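Side-chain contacts in type I polyketide synthase PikAII (Streptomyces venezuelae, PDB 3QP9), which is a C2-type ketoreductase domain of a modular polyketide synthase, probably acting as an epimerase on the growing chain rather than as a reductase: residues 184-189 with 357-362; 51-56 with 94-99. One frame throughout, in Å; residues are numbered along the deposited sequence.

Contact 1: residues 184-189 with 357-362; sequences LEHPER and PLAATD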
loop_
_atom_site.group_PDB
_atom_site.type_symbol
_atom_site.label_atom_id
_atom_site.label_comp_id
_atom_site.label_asym_id
_atom_site.label_seq_id
_atom_site.Cartn_x
_atom_site.Cartn_y
_atom_site.Cartn_z
ATOM N N LEU A 184 -14.937 -1.338 0.021
ATOM C CA LEU A 184 -15.795 -0.333 -0.659
ATOM C C LEU A 184 -16.596 -0.999 -1.736
ATOM O O LEU A 184 -17.752 -0.627 -1.981
ATOM C CB LEU A 184 -14.980 0.757 -1.308
ATOM C CG LEU A 184 -14.164 1.620 -0.361
ATOM C CD1 LEU A 184 -13.177 2.547 -1.115
ATOM C CD2 LEU A 184 -15.129 2.372 0.503
ATOM N N GLU A 185 -16.007 -2.033 -2.335
ATOM C CA GLU A 185 -16.682 -2.777 -3.411
ATOM C C GLU A 185 -17.654 -3.872 -2.955
ATOM O O GLU A 185 -18.626 -4.196 -3.663
ATOM C CB GLU A 185 -15.646 -3.310 -4.437
ATOM C CG GLU A 185 -14.801 -2.231 -5.171
ATOM C CD GLU A 185 -13.867 -2.872 -6.177
ATOM O OE1 GLU A 185 -13.738 -4.127 -6.210
ATOM O OE2 GLU A 185 -13.227 -2.121 -6.916
ATOM N N HIS A 186 -17.396 -4.497 -1.813
ATOM C CA HIS A 186 -18.301 -5.527 -1.288
ATOM C C HIS A 186 -18.642 -5.218 0.176
ATOM O O HIS A 186 -18.260 -5.946 1.113
ATOM C CB HIS A 186 -17.665 -6.922 -1.452
ATOM C CG HIS A 186 -17.284 -7.233 -2.856
ATOM N ND1 HIS A 186 -18.212 -7.648 -3.789
ATOM C CD2 HIS A 186 -16.086 -7.220 -3.493
ATOM C CE1 HIS A 186 -17.615 -7.845 -4.953
ATOM N NE2 HIS A 186 -16.324 -7.591 -4.807
ATOM N N PRO A 187 -19.274 -4.085 0.399
ATOM C CA PRO A 187 -19.350 -3.648 1.797
ATOM C C PRO A 187 -20.202 -4.553 2.719
ATOM O O PRO A 187 -19.992 -4.580 3.892
ATOM C CB PRO A 187 -20.005 -2.285 1.699
ATOM C CG PRO A 187 -20.720 -2.311 0.301
ATOM C CD PRO A 187 -19.836 -3.116 -0.552
ATOM N N GLU A 188 -21.171 -5.303 2.164
ATOM C CA GLU A 188 -22.025 -6.133 2.978
ATOM C C GLU A 188 -21.292 -7.392 3.460
ATOM O O GLU A 188 -21.726 -8.057 4.387
ATOM C CB GLU A 188 -23.352 -6.465 2.162
ATOM C CG GLU A 188 -23.200 -7.534 0.943
ATOM C CD GLU A 188 -22.086 -7.221 -0.168
ATOM O OE1 GLU A 188 -21.672 -6.068 -0.396
ATOM O OE2 GLU A 188 -21.624 -8.165 -0.856
ATOM N N ARG A 189 -20.198 -7.762 2.792
ATOM C CA ARG A 189 -19.526 -9.023 3.154
ATOM C C ARG A 189 -18.053 -8.898 3.571
ATOM O O ARG A 189 -17.396 -9.876 3.802
ATOM C CB ARG A 189 -19.696 -10.084 2.076
ATOM C CG ARG A 189 -19.387 -9.605 0.637
ATOM C CD ARG A 189 -19.203 -10.783 -0.250
ATOM N NE ARG A 189 -18.752 -10.467 -1.602
ATOM C CZ ARG A 189 -17.593 -10.866 -2.108
ATOM N NH1 ARG A 189 -17.265 -10.557 -3.365
ATOM N NH2 ARG A 189 -16.790 -11.597 -1.350
ATOM N N PRO A 357 -12.455 -3.532 -11.338
ATOM C CA PRO A 357 -13.039 -4.016 -10.074
ATOM C C PRO A 357 -12.479 -5.384 -9.642
ATOM O O PRO A 357 -12.077 -6.195 -10.490
ATOM C CB PRO A 357 -14.557 -4.147 -10.423
ATOM C CG PRO A 357 -14.768 -3.026 -11.471
ATOM C CD PRO A 357 -13.496 -3.129 -12.321
ATOM N N LEU A 358 -12.478 -5.672 -8.343
ATOM C CA LEU A 358 -11.903 -6.955 -7.900
ATOM C C LEU A 358 -12.634 -8.158 -8.507
ATOM O O LEU A 358 -11.971 -9.128 -8.883
ATOM C CB LEU A 358 -11.801 -7.095 -6.377
ATOM C CG LEU A 358 -10.809 -6.105 -5.711
ATOM C CD1 LEU A 358 -11.055 -5.925 -4.195
ATOM C CD2 LEU A 358 -9.284 -6.369 -5.985
ATOM N N ALA A 359 -13.963 -8.082 -8.595
ATOM C CA ALA A 359 -14.789 -9.195 -9.145
ATOM C C ALA A 359 -14.360 -9.539 -10.556
ATOM O O ALA A 359 -14.453 -10.702 -10.966
ATOM C CB ALA A 359 -16.277 -8.869 -9.120
ATOM N N ALA A 360 -13.859 -8.534 -11.273
ATOM C CA ALA A 360 -13.589 -8.674 -12.711
ATOM C C ALA A 360 -12.141 -9.002 -13.051
ATOM O O ALA A 360 -11.868 -9.471 -14.139
ATOM C CB ALA A 360 -14.087 -7.435 -13.491
ATOM N N THR A 361 -11.210 -8.773 -12.117
ATOM C CA THR A 361 -9.821 -9.125 -12.349
ATOM C C THR A 361 -9.532 -10.574 -11.982
ATOM O O THR A 361 -10.441 -11.342 -11.698
ATOM C CB THR A 361 -8.823 -8.253 -11.547
ATOM O OG1 THR A 361 -9.414 -7.007 -11.151
ATOM C CG2 THR A 361 -7.659 -7.982 -12.413
ATOM N N ASP A 362 -8.255 -10.931 -12.015
ATOM C CA ASP A 362 -7.793 -12.263 -11.675
ATOM C C ASP A 362 -6.350 -12.160 -11.181
ATOM O O ASP A 362 -5.729 -11.116 -11.367
ATOM C CB ASP A 362 -7.932 -13.247 -12.869
ATOM C CG ASP A 362 -7.104 -12.829 -14.108
ATOM O OD1 ASP A 362 -5.904 -12.584 -13.989
ATOM O OD2 ASP A 362 -7.646 -12.788 -15.228
#
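The imidazole of His186 presents an edge to the turn 357-362, with Ala359 N lying near the ring plane 4.5 Å from NE2, while one ring face carries Arg189 NH1, 3.0 Å above the ring plane and over its centre. These residues stand at the seam between the two Rossmann-like halves of a modular ketoreductase, where the C-terminal end of helix 170-185 meets the turn that leads into helix 363-386. A second flat group, the carboxylate of Glu185, makes the polar grip across the contact. Its CG stands opposite the carbonyl carbon about CA-CB (chi1 -61°), and from there the extended chain carries both oxygens across. Leu358 N donates to Glu185 OE1 at 2.9 Å and 168°, a nearly straight bond that enters on the syn lone pair. OE2 takes a second bond from Gly411 N, and this pair of anchors should fix the carboxylate's rotation. OE1 also meets the Leu358 side chain, 3.5 Å from its CB; the two side chains run at roughly a right angle, and the leucine continues onto Met178 and Ala182 of helix 170-185. Within the turn, Pro357 O accepts from Ala360 N, Thr361 N and the Thr361 hydroxyl. That last donor, OG1, sits 2.9 Å from Pro357 O and 47° out of the carbonyl plane.

Contact 2: residues 51-56 with 94-99; sequences RWLVVV and ATLGEA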
loop_
_atom_site.group_PDB
_atom_site.type_symbol
_atom_site.label_atom_id
_atom_site.label_comp_id
_atom_site.label_asym_id
_atom_site.label_seq_id
_atom_site.Cartn_x
_atom_site.Cartn_y
_atom_site.Cartn_z
ATOM N N ARG A 51 -20.325 -20.874 13.599
ATOM C CA ARG A 51 -19.334 -21.504 12.757
ATOM C C ARG A 51 -18.443 -20.407 12.156
ATOM O O ARG A 51 -18.981 -19.484 11.495
ATOM C CB ARG A 51 -20.008 -22.316 11.638
ATOM C CG ARG A 51 -19.046 -23.038 10.665
ATOM C CD ARG A 51 -18.539 -24.386 11.148
ATOM N NE ARG A 51 -19.563 -25.145 11.881
ATOM C CZ ARG A 51 -20.187 -26.249 11.458
ATOM N NH1 ARG A 51 -19.924 -26.802 10.273
ATOM N NH2 ARG A 51 -21.086 -26.821 12.252
ATOM N N TRP A 52 -17.113 -20.550 12.359
ATOM C CA TRP A 52 -16.078 -19.725 11.692
ATOM C C TRP A 52 -15.282 -20.586 10.705
ATOM O O TRP A 52 -14.715 -21.631 11.074
ATOM C CB TRP A 52 -15.152 -19.006 12.714
ATOM C CG TRP A 52 -15.792 -17.705 13.194
ATOM C CD1 TRP A 52 -16.824 -17.596 14.095
ATOM C CD2 TRP A 52 -15.520 -16.346 12.739
ATOM N NE1 TRP A 52 -17.175 -16.273 14.252
ATOM C CE2 TRP A 52 -16.406 -15.497 13.414
ATOM C CE3 TRP A 52 -14.587 -15.779 11.860
ATOM C CZ2 TRP A 52 -16.404 -14.103 13.232
ATOM C CZ3 TRP A 52 -14.618 -14.384 11.639
ATOM C CH2 TRP A 52 -15.517 -13.577 12.337
ATOM N N LEU A 53 -15.221 -20.193 9.451
ATOM C CA LEU A 53 -14.345 -20.908 8.547
ATOM C C LEU A 53 -12.978 -20.254 8.617
ATOM O O LEU A 53 -12.873 -19.010 8.518
ATOM C CB LEU A 53 -14.854 -20.835 7.101
ATOM C CG LEU A 53 -16.254 -21.384 6.816
ATOM C CD1 LEU A 53 -16.479 -21.405 5.341
ATOM C CD2 LEU A 53 -16.506 -22.782 7.452
ATOM N N VAL A 54 -11.953 -21.066 8.782
ATOM C CA VAL A 54 -10.594 -20.561 8.788
ATOM C C VAL A 54 -9.918 -21.055 7.552
ATOM O O VAL A 54 -9.747 -22.244 7.371
ATOM C CB VAL A 54 -9.841 -20.908 10.079
ATOM C CG1 VAL A 54 -8.380 -20.327 10.089
ATOM C CG2 VAL A 54 -10.679 -20.450 11.252
ATOM N N VAL A 55 -9.647 -20.144 6.642
ATOM C CA VAL A 55 -8.950 -20.481 5.445
ATOM C C VAL A 55 -7.456 -20.379 5.540
ATOM O O VAL A 55 -6.952 -19.283 5.556
ATOM C CB VAL A 55 -9.401 -19.615 4.318
ATOM C CG1 VAL A 55 -8.944 -20.203 2.994
ATOM C CG2 VAL A 55 -10.900 -19.471 4.374
ATOM N N VAL A 56 -6.768 -21.528 5.509
ATOM C CA VAL A 56 -5.343 -21.668 5.714
ATOM C C VAL A 56 -4.680 -22.133 4.408
ATOM O O VAL A 56 -5.235 -22.971 3.679
ATOM C CB VAL A 56 -5.136 -22.706 6.828
ATOM C CG1 VAL A 56 -3.708 -22.822 7.272
ATOM C CG2 VAL A 56 -6.028 -22.313 7.995
ATOM N N ALA A 94 -16.146 -24.250 -4.691
ATOM C CA ALA A 94 -16.730 -25.613 -4.447
ATOM C C ALA A 94 -16.424 -25.965 -3.008
ATOM O O ALA A 94 -17.265 -26.437 -2.261
ATOM C CB ALA A 94 -16.064 -26.605 -5.341
ATOM N N THR A 95 -15.192 -25.655 -2.602
ATOM C CA THR A 95 -14.730 -25.991 -1.275
ATOM C C THR A 95 -15.541 -25.225 -0.257
ATOM O O THR A 95 -15.961 -25.798 0.741
ATOM C CB THR A 95 -13.217 -25.628 -1.108
ATOM O OG1 THR A 95 -12.479 -26.428 -2.024
ATOM C CG2 THR A 95 -12.722 -25.872 0.307
ATOM N N LEU A 96 -15.736 -23.933 -0.503
ATOM C CA LEU A 96 -16.585 -23.085 0.347
ATOM C C LEU A 96 -18.092 -23.501 0.380
ATOM O O LEU A 96 -18.675 -23.605 1.461
ATOM C CB LEU A 96 -16.463 -21.629 -0.045
ATOM C CG LEU A 96 -15.097 -20.949 0.161
ATOM C CD1 LEU A 96 -15.014 -19.741 -0.799
ATOM C CD2 LEU A 96 -14.808 -20.568 1.658
ATOM N N GLY A 97 -18.705 -23.663 -0.795
ATOM C CA GLY A 97 -20.091 -24.168 -0.921
ATOM C C GLY A 97 -20.274 -25.485 -0.168
ATOM O O GLY A 97 -21.264 -25.666 0.585
ATOM N N GLU A 98 -19.332 -26.413 -0.326
ATOM C CA GLU A 98 -19.356 -27.639 0.497
ATOM C C GLU A 98 -19.329 -27.351 2.011
ATOM O O GLU A 98 -20.069 -27.960 2.805
ATOM C CB GLU A 98 -18.227 -28.593 0.060
ATOM C CG GLU A 98 -17.787 -29.692 1.066
ATOM C CD GLU A 98 -17.099 -30.932 0.369
ATOM O OE1 GLU A 98 -16.581 -31.825 1.093
ATOM O OE2 GLU A 98 -17.079 -31.015 -0.893
ATOM N N ALA A 99 -18.497 -26.390 2.426
ATOM C CA ALA A 99 -18.372 -26.089 3.839
ATOM C C ALA A 99 -19.617 -25.399 4.328
ATOM O O ALA A 99 -19.989 -25.579 5.479
ATOM C CB ALA A 99 -17.151 -25.171 4.094
#
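A helix laid against a parallel strand brings Leu53, on strand 51-57, to Leu96 and Ala99, one turn apart on helix 89-102. The meeting is wholly apolar and depends mainly on a single methyl: Leu53 CD1 lies 4.0 Å from Ala99 CB and 4.1 Å from Leu96 CD2, touching both helix residues at once. The second branch, CD2, approaches only the alanine, at 4.2 Å from its CB. Ala99 faces the strand directly, and its short side chain lets the backbones come as close as 8.1 Å between Leu53 CA and Ala99 CA. This is the packing of a Rossmann-like crossover: the helix runs from strand 77-83 to strand 109-112, and strand 51-57, which it passes over, is the one lying between them. Leu96 makes its contact differently. Its CB does not aim at the strand, but CG lies opposite the carbonyl carbon (chi1 -65°) and CD2 then reaches the leucine, the two side chains crossing at a slant. Leu81 of strand 77-83 packs against both Leu53 and Ala99. Beyond Leu96, the layer continues onto Leu138, Ala141 and Leu142 of helix 130-144.

In the fold
From the N terminus, contact 2 comes first: it closes a short loop through helix 65-73 and strand 77-83, within the first Rossmann-like half. The chain then passes helix 130-144, and contact 1 opens at the C-terminal end of helix 170-185. That second closure spans 167 residues: it starts in the first half, and the turn before helix 363-386 in the catalytic half comes back against it, so the two halves are joined. The loops lie in series, neither enclosing nor crossing the other. Their centres are 19 Å apart and their nearest atoms about 8 Å, yet helix 130-144 bridges them: Leu142 touches both Leu96 of contact 2 and Arg189 of contact 1, while Leu136 meets Leu358.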